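Local coordinates for protein E (Haemophilus influenzae, PDB 3ZH5) that acts as a multifunctional adhesin, binding host epithelial cells and vitronectin, laminin and plasminogen, which aids serum resistance and immune evasion, at residues 14-19 and 24-29; 18-23 and 116-121. One frame throughout, in Å; residues are numbered along the deposited sequence.

Contact 1: residues 14-19 and 24-29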
ATOM      1  N   SER A  14      -4.444 -12.961   6.615  1.00 55.63           N
ATOM      2  CA  SER A  14      -3.377 -12.964   7.611  1.00 52.90           C
ATOM      3  C   SER A  14      -2.159 -12.165   7.156  1.00 49.01           C
ATOM      4  O   SER A  14      -1.672 -12.294   6.022  1.00 52.48           O
ATOM      5  CB  SER A  14      -2.997 -14.415   7.988  1.00 54.82           C
ATOM      6  OG  SER A  14      -1.600 -14.629   7.870  1.00 67.99           O
ATOM      7  N   GLY A  15      -1.670 -11.333   8.067  1.00 49.34           N
ATOM      8  CA  GLY A  15      -0.561 -10.449   7.819  1.00 47.67           C
ATOM      9  C   GLY A  15      -0.904  -9.079   7.257  1.00 47.61           C
ATOM     10  O   GLY A  15      -0.034  -8.217   7.174  1.00 45.88           O
ATOM     11  N   TYR A  16      -2.146  -8.860   6.848  1.00 42.87           N
ATOM     12  CA  TYR A  16      -2.529  -7.549   6.310  1.00 37.82           C
ATOM     13  C   TYR A  16      -3.085  -6.725   7.456  1.00 36.07           C
ATOM     14  O   TYR A  16      -3.855  -7.211   8.261  1.00 41.86           O
ATOM     15  CB  TYR A  16      -3.553  -7.692   5.183  1.00 38.83           C
ATOM     16  CG  TYR A  16      -2.917  -8.227   3.928  1.00 40.58           C
ATOM     17  CD1 TYR A  16      -2.561  -9.566   3.827  1.00 60.26           C
ATOM     18  CD2 TYR A  16      -2.645  -7.384   2.855  1.00 39.81           C
ATOM     19  CE1 TYR A  16      -1.945 -10.060   2.682  1.00 65.21           C
ATOM     20  CE2 TYR A  16      -2.024  -7.863   1.707  1.00 41.95           C
ATOM     21  CZ  TYR A  16      -1.679  -9.202   1.623  1.00 57.89           C
ATOM     22  OH  TYR A  16      -1.070  -9.692   0.487  1.00 54.69           O
ATOM     23  N   ILE A  17      -2.653  -5.485   7.531  1.00 34.22           N
ATOM     24  CA  ILE A  17      -2.990  -4.608   8.587  1.00 33.09           C
ATOM     25  C   ILE A  17      -3.925  -3.550   7.984  1.00 32.09           C
ATOM     26  O   ILE A  17      -3.539  -2.799   7.086  1.00 31.50           O
ATOM     27  CB  ILE A  17      -1.783  -3.928   9.178  1.00 32.57           C
ATOM     28  CG1 ILE A  17      -0.711  -4.950   9.639  1.00 44.24           C
ATOM     29  CG2 ILE A  17      -2.217  -3.036  10.339  1.00 32.06           C
ATOM     30  CD1 ILE A  17       0.505  -4.268  10.224  1.00 39.01           C
ATOM     31  N   ARG A  18      -5.145  -3.480   8.479  1.00 32.73           N
ATOM     32  CA  ARG A  18      -6.118  -2.542   7.931  1.00 34.75           C
ATOM     33  C   ARG A  18      -5.895  -1.163   8.528  1.00 35.49           C
ATOM     34  O   ARG A  18      -5.593  -1.017   9.705  1.00 31.20           O
ATOM     35  CB  ARG A  18      -7.532  -3.062   8.214  1.00 33.26           C
ATOM     36  CG  ARG A  18      -8.667  -2.154   7.852  1.00 33.74           C
ATOM     37  CD  ARG A  18      -9.969  -2.859   8.260  1.00 39.93           C
ATOM     38  NE  ARG A  18     -10.418  -3.774   7.223  1.00 37.95           N
ATOM     39  CZ  ARG A  18     -11.077  -4.904   7.437  1.00 41.59           C
ATOM     40  NH1 ARG A  18     -11.371  -5.295   8.671  1.00 42.80           N
ATOM     41  NH2 ARG A  18     -11.435  -5.656   6.403  1.00 44.73           N
ATOM     42  N   LEU A  19      -5.992  -0.126   7.705  1.00 30.71           N
ATOM     43  CA  LEU A  19      -5.724   1.205   8.204  1.00 30.63           C
ATOM     44  C   LEU A  19      -6.989   1.928   8.560  1.00 35.80           C
ATOM     45  O   LEU A  19      -8.070   1.628   8.068  1.00 35.73           O
ATOM     46  CB  LEU A  19      -4.971   2.037   7.153  1.00 32.65           C
ATOM     47  CG  LEU A  19      -3.651   1.334   6.834  1.00 40.81           C
ATOM     48  CD1 LEU A  19      -2.777   2.117   5.898  1.00 45.67           C
ATOM     49  CD2 LEU A  19      -2.897   1.011   8.147  1.00 37.15           C
ATOM     50  N   ASN A  24     -10.466  -0.665   3.215  1.00 36.88           N
ATOM     51  CA  ASN A  24      -9.876  -1.442   2.109  1.00 33.42           C
ATOM     52  C   ASN A  24      -8.431  -1.121   1.816  1.00 29.28           C
ATOM     53  O   ASN A  24      -7.931  -1.535   0.787  1.00 28.12           O
ATOM     54  CB  ASN A  24     -10.706  -1.251   0.845  1.00 36.39           C
ATOM     55  CG  ASN A  24     -12.107  -1.785   1.035  1.00 37.48           C
ATOM     56  OD1 ASN A  24     -12.249  -2.920   1.497  1.00 42.40           O
ATOM     57  ND2 ASN A  24     -13.140  -0.966   0.768  1.00 38.20           N
ATOM     58  N   TYR A  25      -7.794  -0.360   2.689  1.00 27.63           N
ATOM     59  CA  TYR A  25      -6.389  -0.011   2.486  1.00 26.74           C
ATOM     60  C   TYR A  25      -5.612  -0.764   3.552  1.00 27.80           C
ATOM     61  O   TYR A  25      -5.979  -0.698   4.731  1.00 25.90           O
ATOM     62  CB  TYR A  25      -6.202   1.500   2.665  1.00 27.59           C
ATOM     63  CG  TYR A  25      -4.900   2.042   2.112  1.00 36.12           C
ATOM     64  CD1 TYR A  25      -3.710   1.722   2.707  1.00 30.71           C
ATOM     65  CD2 TYR A  25      -4.877   2.897   1.009  1.00 42.92           C
ATOM     66  CE1 TYR A  25      -2.498   2.206   2.209  1.00 34.15           C
ATOM     67  CE2 TYR A  25      -3.689   3.399   0.509  1.00 43.95           C
ATOM     68  CZ  TYR A  25      -2.499   3.053   1.113  1.00 39.66           C
ATOM     69  OH  TYR A  25      -1.296   3.526   0.627  1.00 43.98           O
ATOM     70  N   TYR A  26      -4.573  -1.488   3.154  1.00 25.32           N
ATOM     71  CA  TYR A  26      -3.825  -2.342   4.086  1.00 27.27           C
ATOM     72  C   TYR A  26      -2.301  -2.202   3.935  1.00 30.85           C
ATOM     73  O   TYR A  26      -1.793  -1.795   2.888  1.00 27.18           O
ATOM     74  CB  TYR A  26      -4.129  -3.823   3.816  1.00 31.21           C
ATOM     75  CG  TYR A  26      -5.573  -4.217   3.871  1.00 30.03           C
ATOM     76  CD1 TYR A  26      -6.415  -4.031   2.772  1.00 31.33           C
ATOM     77  CD2 TYR A  26      -6.110  -4.795   5.022  1.00 28.53           C
ATOM     78  CE1 TYR A  26      -7.786  -4.401   2.826  1.00 30.16           C
ATOM     79  CE2 TYR A  26      -7.462  -5.165   5.075  1.00 33.82           C
ATOM     80  CZ  TYR A  26      -8.274  -4.988   3.971  1.00 32.50           C
ATOM     81  OH  TYR A  26      -9.629  -5.353   4.050  1.00 38.69           O
ATOM     82  N   ILE A  27      -1.582  -2.540   4.990  1.00 22.95           N
ATOM     83  CA  ILE A  27      -0.126  -2.779   4.895  1.00 26.54           C
ATOM     84  C   ILE A  27       0.061  -4.275   4.753  1.00 28.92           C
ATOM     85  O   ILE A  27      -0.570  -5.036   5.473  1.00 27.72           O
ATOM     86  CB  ILE A  27       0.589  -2.387   6.184  1.00 29.98           C
ATOM     87  CG1 ILE A  27       0.498  -0.882   6.397  1.00 30.22           C
ATOM     88  CG2 ILE A  27       2.060  -2.892   6.194  1.00 28.33           C
ATOM     89  CD1 ILE A  27       0.764  -0.504   7.796  1.00 33.09           C
ATOM     90  N   ASP A  28       0.881  -4.718   3.808  1.00 27.70           N
ATOM     91  CA  ASP A  28       1.136  -6.133   3.689  1.00 31.36           C
ATOM     92  C   ASP A  28       2.322  -6.367   4.598  1.00 37.20           C
ATOM     93  O   ASP A  28       3.470  -5.960   4.304  1.00 32.30           O
ATOM     94  CB  ASP A  28       1.346  -6.536   2.230  1.00 27.82           C
ATOM     95  CG  ASP A  28       1.917  -7.951   2.061  1.00 36.90           C
ATOM     96  OD1 ASP A  28       2.094  -8.685   3.065  1.00 38.47           O
ATOM     97  OD2 ASP A  28       2.142  -8.347   0.885  1.00 34.63           O
ATOM     98  N   SER A  29       2.030  -7.004   5.735  1.00 35.09           N
ATOM     99  CA  SER A  29       2.997  -7.124   6.820  1.00 33.09           C
ATOM    100  C   SER A  29       4.219  -7.939   6.370  1.00 32.73           C
ATOM    101  O   SER A  29       5.345  -7.670   6.783  1.00 31.59           O
ATOM    102  CB  SER A  29       2.330  -7.760   8.039  1.00 43.89           C
ATOM    103  OG  SER A  29       3.061  -7.486   9.203  1.00 53.74           O
TER
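The first beta hairpin of the chain pairs strand 16-19 with the start of strand 25-34, and I17 faces I27 as an antiparallel hydrogen-bonded pair. I17 N gives to I27 O at 3.0 Å, and I27 N returns the bond to I17 O at 2.9 Å. L19 N to Y25 O, 3.0 Å, carries the ladder toward the turn. Y16 with D28 and R18 with Y26 are the non-hydrogen-bonded pairs, and their side chains share one face of the sheet. There the D28 carboxylate stacks over one face of the Y16 ring, shifted toward its rim, the planes 20° apart. Its charge is held by a salt bridge from OD2 to R68, while OD1 accepts from E30 N. Y26 meets the edge of the Y16 ring with its CB, and the two side chains cross at about a right angle. R18 runs alongside Y26 in the same direction. A bend at chi3 (-85°) of R18 helps bring R18 NH2 to 3.0 Å from Y26 OH, 26° out of the guanidinium plane. The same NH2 also gives to T10 O. The opposite face is mainly apolar. I17 CB lies 4.1 Å from I27 CB. L19 splits its branches: CD1 presses on Y25 CD1 at 3.3 Å, and CD2 crosses to I27 CD1 at 4.0 Å. L19 also touches T115, N118 and A119 of helix 115-128, and Y25 touches L116. The hairpin is thus two-faced: one side is mainly apolar, the other mixes rings with charges. R68 probably offsets the negative charge of D28 beside the Y16 ring.

Contact 2: residues 18-23 and 116-121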
ATOM      1  N   ARG A  18      -5.145  -3.480   8.479  1.00 32.73           N
ATOM      2  CA  ARG A  18      -6.118  -2.542   7.931  1.00 34.75           C
ATOM      3  C   ARG A  18      -5.895  -1.163   8.528  1.00 35.49           C
ATOM      4  O   ARG A  18      -5.593  -1.017   9.705  1.00 31.20           O
ATOM      5  CB  ARG A  18      -7.532  -3.062   8.214  1.00 33.26           C
ATOM      6  CG  ARG A  18      -8.667  -2.154   7.852  1.00 33.74           C
ATOM      7  CD  ARG A  18      -9.969  -2.859   8.260  1.00 39.93           C
ATOM      8  NE  ARG A  18     -10.418  -3.774   7.223  1.00 37.95           N
ATOM      9  CZ  ARG A  18     -11.077  -4.904   7.437  1.00 41.59           C
ATOM     10  NH1 ARG A  18     -11.371  -5.295   8.671  1.00 42.80           N
ATOM     11  NH2 ARG A  18     -11.435  -5.656   6.403  1.00 44.73           N
ATOM     12  N   LEU A  19      -5.992  -0.126   7.705  1.00 30.71           N
ATOM     13  CA  LEU A  19      -5.724   1.205   8.204  1.00 30.63           C
ATOM     14  C   LEU A  19      -6.989   1.928   8.560  1.00 35.80           C
ATOM     15  O   LEU A  19      -8.070   1.628   8.068  1.00 35.73           O
ATOM     16  CB  LEU A  19      -4.971   2.037   7.153  1.00 32.65           C
ATOM     17  CG  LEU A  19      -3.651   1.334   6.834  1.00 40.81           C
ATOM     18  CD1 LEU A  19      -2.777   2.117   5.898  1.00 45.67           C
ATOM     19  CD2 LEU A  19      -2.897   1.011   8.147  1.00 37.15           C
ATOM     20  N   VAL A  20      -6.821   2.938   9.392  1.00 35.38           N
ATOM     21  CA  VAL A  20      -7.890   3.866   9.713  1.00 38.78           C
ATOM     22  C   VAL A  20      -8.277   4.689   8.471  1.00 43.94           C
ATOM     23  O   VAL A  20      -7.449   4.979   7.607  1.00 47.04           O
ATOM     24  CB  VAL A  20      -7.426   4.768  10.882  1.00 46.97           C
ATOM     25  CG1 VAL A  20      -8.229   6.026  10.976  1.00 62.52           C
ATOM     26  CG2 VAL A  20      -7.481   3.995  12.170  1.00 55.72           C
ATOM     27  N   LYS A  21      -9.559   5.012   8.367  1.00 40.35           N
ATOM     28  CA  LYS A  21     -10.092   5.855   7.308  1.00 43.95           C
ATOM     29  C   LYS A  21     -10.309   5.147   5.975  1.00 39.10           C
ATOM     30  O   LYS A  21     -10.958   5.695   5.094  1.00 49.47           O
ATOM     31  CB  LYS A  21      -9.246   7.130   7.115  1.00 56.75           C
ATOM     32  CG  LYS A  21      -9.386   8.142   8.258  1.00 64.71           C
ATOM     33  CD  LYS A  21      -8.826   9.514   7.910  1.00 64.61           C
ATOM     34  CE  LYS A  21      -9.000  10.499   9.071  1.00 62.70           C
ATOM     35  NZ  LYS A  21      -9.165  11.903   8.581  1.00 60.91           N
ATOM     36  N   ASN A  22      -9.752   3.956   5.782  1.00 41.26           N
ATOM     37  CA  ASN A  22     -10.135   3.211   4.613  1.00 36.35           C
ATOM     38  C   ASN A  22     -10.068   1.713   4.911  1.00 38.54           C
ATOM     39  O   ASN A  22      -8.980   1.130   4.931  1.00 35.30           O
ATOM     40  CB  ASN A  22      -9.208   3.596   3.439  1.00 33.11           C
ATOM     41  CG  ASN A  22      -9.618   2.932   2.138  1.00 39.25           C
ATOM     42  OD1 ASN A  22     -10.461   2.032   2.130  1.00 49.21           O
ATOM     43  ND2 ASN A  22      -9.015   3.366   1.027  1.00 52.46           N
ATOM     44  N   VAL A  23     -11.230   1.089   5.125  1.00 36.57           N
ATOM     45  CA  VAL A  23     -11.260  -0.327   5.511  1.00 37.49           C
ATOM     46  C   VAL A  23     -10.721  -1.233   4.385  1.00 39.82           C
ATOM     47  O   VAL A  23     -10.516  -2.432   4.584  1.00 37.23           O
ATOM     48  CB  VAL A  23     -12.656  -0.796   5.959  1.00 40.32           C
ATOM     49  CG1 VAL A  23     -13.125   0.026   7.177  1.00 48.66           C
ATOM     50  CG2 VAL A  23     -13.664  -0.704   4.823  1.00 41.96           C
ATOM     51  N   LEU A 116      -2.299   7.387   5.516  1.00 31.99           N
ATOM     52  CA  LEU A 116      -0.934   6.904   5.486  1.00 30.08           C
ATOM     53  C   LEU A 116      -0.177   7.263   6.765  1.00 34.28           C
ATOM     54  O   LEU A 116       0.771   6.559   7.151  1.00 35.02           O
ATOM     55  CB  LEU A 116      -0.242   7.387   4.221  1.00 39.48           C
ATOM     56  CG  LEU A 116      -0.660   6.492   3.050  1.00 39.94           C
ATOM     57  CD1 LEU A 116      -0.124   6.989   1.708  1.00 44.81           C
ATOM     58  CD2 LEU A 116      -0.159   5.106   3.318  1.00 35.70           C
ATOM     59  N   TYR A 117      -0.609   8.314   7.449  1.00 33.60           N
ATOM     60  CA  TYR A 117      -0.011   8.630   8.728  1.00 33.81           C
ATOM     61  C   TYR A 117      -0.263   7.498   9.715  1.00 34.65           C
ATOM     62  O   TYR A 117       0.644   7.153  10.459  1.00 32.43           O
ATOM     63  CB  TYR A 117      -0.597   9.920   9.261  1.00 35.52           C
ATOM     64  CG  TYR A 117       0.018  10.458  10.536  1.00 38.50           C
ATOM     65  CD1 TYR A 117      -0.450  10.054  11.782  1.00 46.10           C
ATOM     66  CD2 TYR A 117       1.009  11.433  10.496  1.00 36.98           C
ATOM     67  CE1 TYR A 117       0.078  10.577  12.944  1.00 49.35           C
ATOM     68  CE2 TYR A 117       1.550  11.960  11.660  1.00 42.07           C
ATOM     69  CZ  TYR A 117       1.085  11.532  12.875  1.00 46.64           C
ATOM     70  OH  TYR A 117       1.612  12.053  14.045  1.00 53.69           O
ATOM     71  N   ASN A 118      -1.478   6.920   9.718  1.00 35.07           N
ATOM     72  CA  ASN A 118      -1.774   5.752  10.577  1.00 35.84           C
ATOM     73  C   ASN A 118      -0.857   4.596  10.278  1.00 39.37           C
ATOM     74  O   ASN A 118      -0.382   3.877  11.199  1.00 37.56           O
ATOM     75  CB  ASN A 118      -3.272   5.339  10.412  1.00 45.11           C
ATOM     76  CG  ASN A 118      -3.700   4.161  11.317  1.00 47.73           C
ATOM     77  OD1 ASN A 118      -4.232   3.155  10.812  1.00 41.19           O
ATOM     78  ND2 ASN A 118      -3.520   4.298  12.650  1.00 39.72           N
ATOM     79  N   ALA A 119      -0.566   4.406   8.994  1.00 38.61           N
ATOM     80  CA  ALA A 119       0.351   3.369   8.595  1.00 34.95           C
ATOM     81  C   ALA A 119       1.712   3.614   9.227  1.00 38.68           C
ATOM     82  O   ALA A 119       2.301   2.698   9.772  1.00 38.29           O
ATOM     83  CB  ALA A 119       0.499   3.266   7.093  1.00 39.35           C
ATOM     84  N   ALA A 120       2.194   4.849   9.169  1.00 35.98           N
ATOM     85  CA  ALA A 120       3.510   5.175   9.695  1.00 28.94           C
ATOM     86  C   ALA A 120       3.570   5.026  11.232  1.00 34.41           C
ATOM     87  O   ALA A 120       4.559   4.517  11.774  1.00 32.06           O
ATOM     88  CB  ALA A 120       3.924   6.552   9.267  1.00 28.87           C
ATOM     89  N   GLN A 121       2.511   5.424  11.926  1.00 33.21           N
ATOM     90  CA  GLN A 121       2.470   5.216  13.381  1.00 34.53           C
ATOM     91  C   GLN A 121       2.582   3.749  13.705  1.00 38.50           C
ATOM     92  O   GLN A 121       3.287   3.358  14.650  1.00 41.02           O
ATOM     93  CB  GLN A 121       1.150   5.756  13.975  1.00 39.46           C
ATOM     94  CG  GLN A 121       0.967   7.213  13.685  1.00 48.59           C
ATOM     95  CD  GLN A 121       1.181   8.085  14.907  1.00 62.12           C
ATOM     96  OE1 GLN A 121       0.220   8.438  15.612  1.00 49.09           O
ATOM     97  NE2 GLN A 121       2.443   8.457  15.157  1.00 64.22           N
TER
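V20 and N118 bring a type II beta turn, L19 to N22, against helix 115-128. The turn is part of the hairpin connection after strand 16-19, and K21 takes the positive phi (79°) expected at its third position. The carboxamide of N118 makes the polar part of the contact. Its CG is anti to the backbone N (chi1 -178°), which extends the group from the helix toward the turn. N118 OD1 accepts from V20 N at 3.0 Å, and the N-H points almost straight at it (173°). The donor stands well above the carbonyl plane and so does not use a lone pair. The other end of the amide, ND2, gives to O1 of a bound glycerol, probably from the crystallisation liquor. V20 crosses N118 at about a right angle. Its CG2 lies beside its own backbone N, the donor of the bond, and this helps place the methyl by the accepting oxygen, with V20 CG2 to N118 OD1 at 3.6 Å. L19 and N118 slide past each other in opposite directions, and L19 CD2 comes to 3.7 Å from N118 OD1. R18 NE gives to V23 O at 3.0 Å, on a carbonyl lone pair, which ties R18 in the strand to the residue just after the turn. K21 reaches D113 O through NZ. The shortest apolar side-chain contact is between methyls, L19 CD1 and A119 CB at 3.7 Å.

Overall arrangement
Contacts 1 and 2 lie side by side, with centres about 9 Å apart. Both use strand 16-19 and share R18 and L19. Contact 1 is local: its segments are five residues apart and belong to one hairpin of the antiparallel sheet. Contact 2 joins that hairpin's connection to helix 115-128, 93 residues further along the chain. The two meet directly, since Y25 OH packs on L116 CD2 at 3.3 Å and I27 CD1 on A119 CB at 3.8 Å. L19, Y25 and I27 all pack their side chains against helix 115-128. Together the contacts fix the hairpin near the N-terminus to the C-terminal helix.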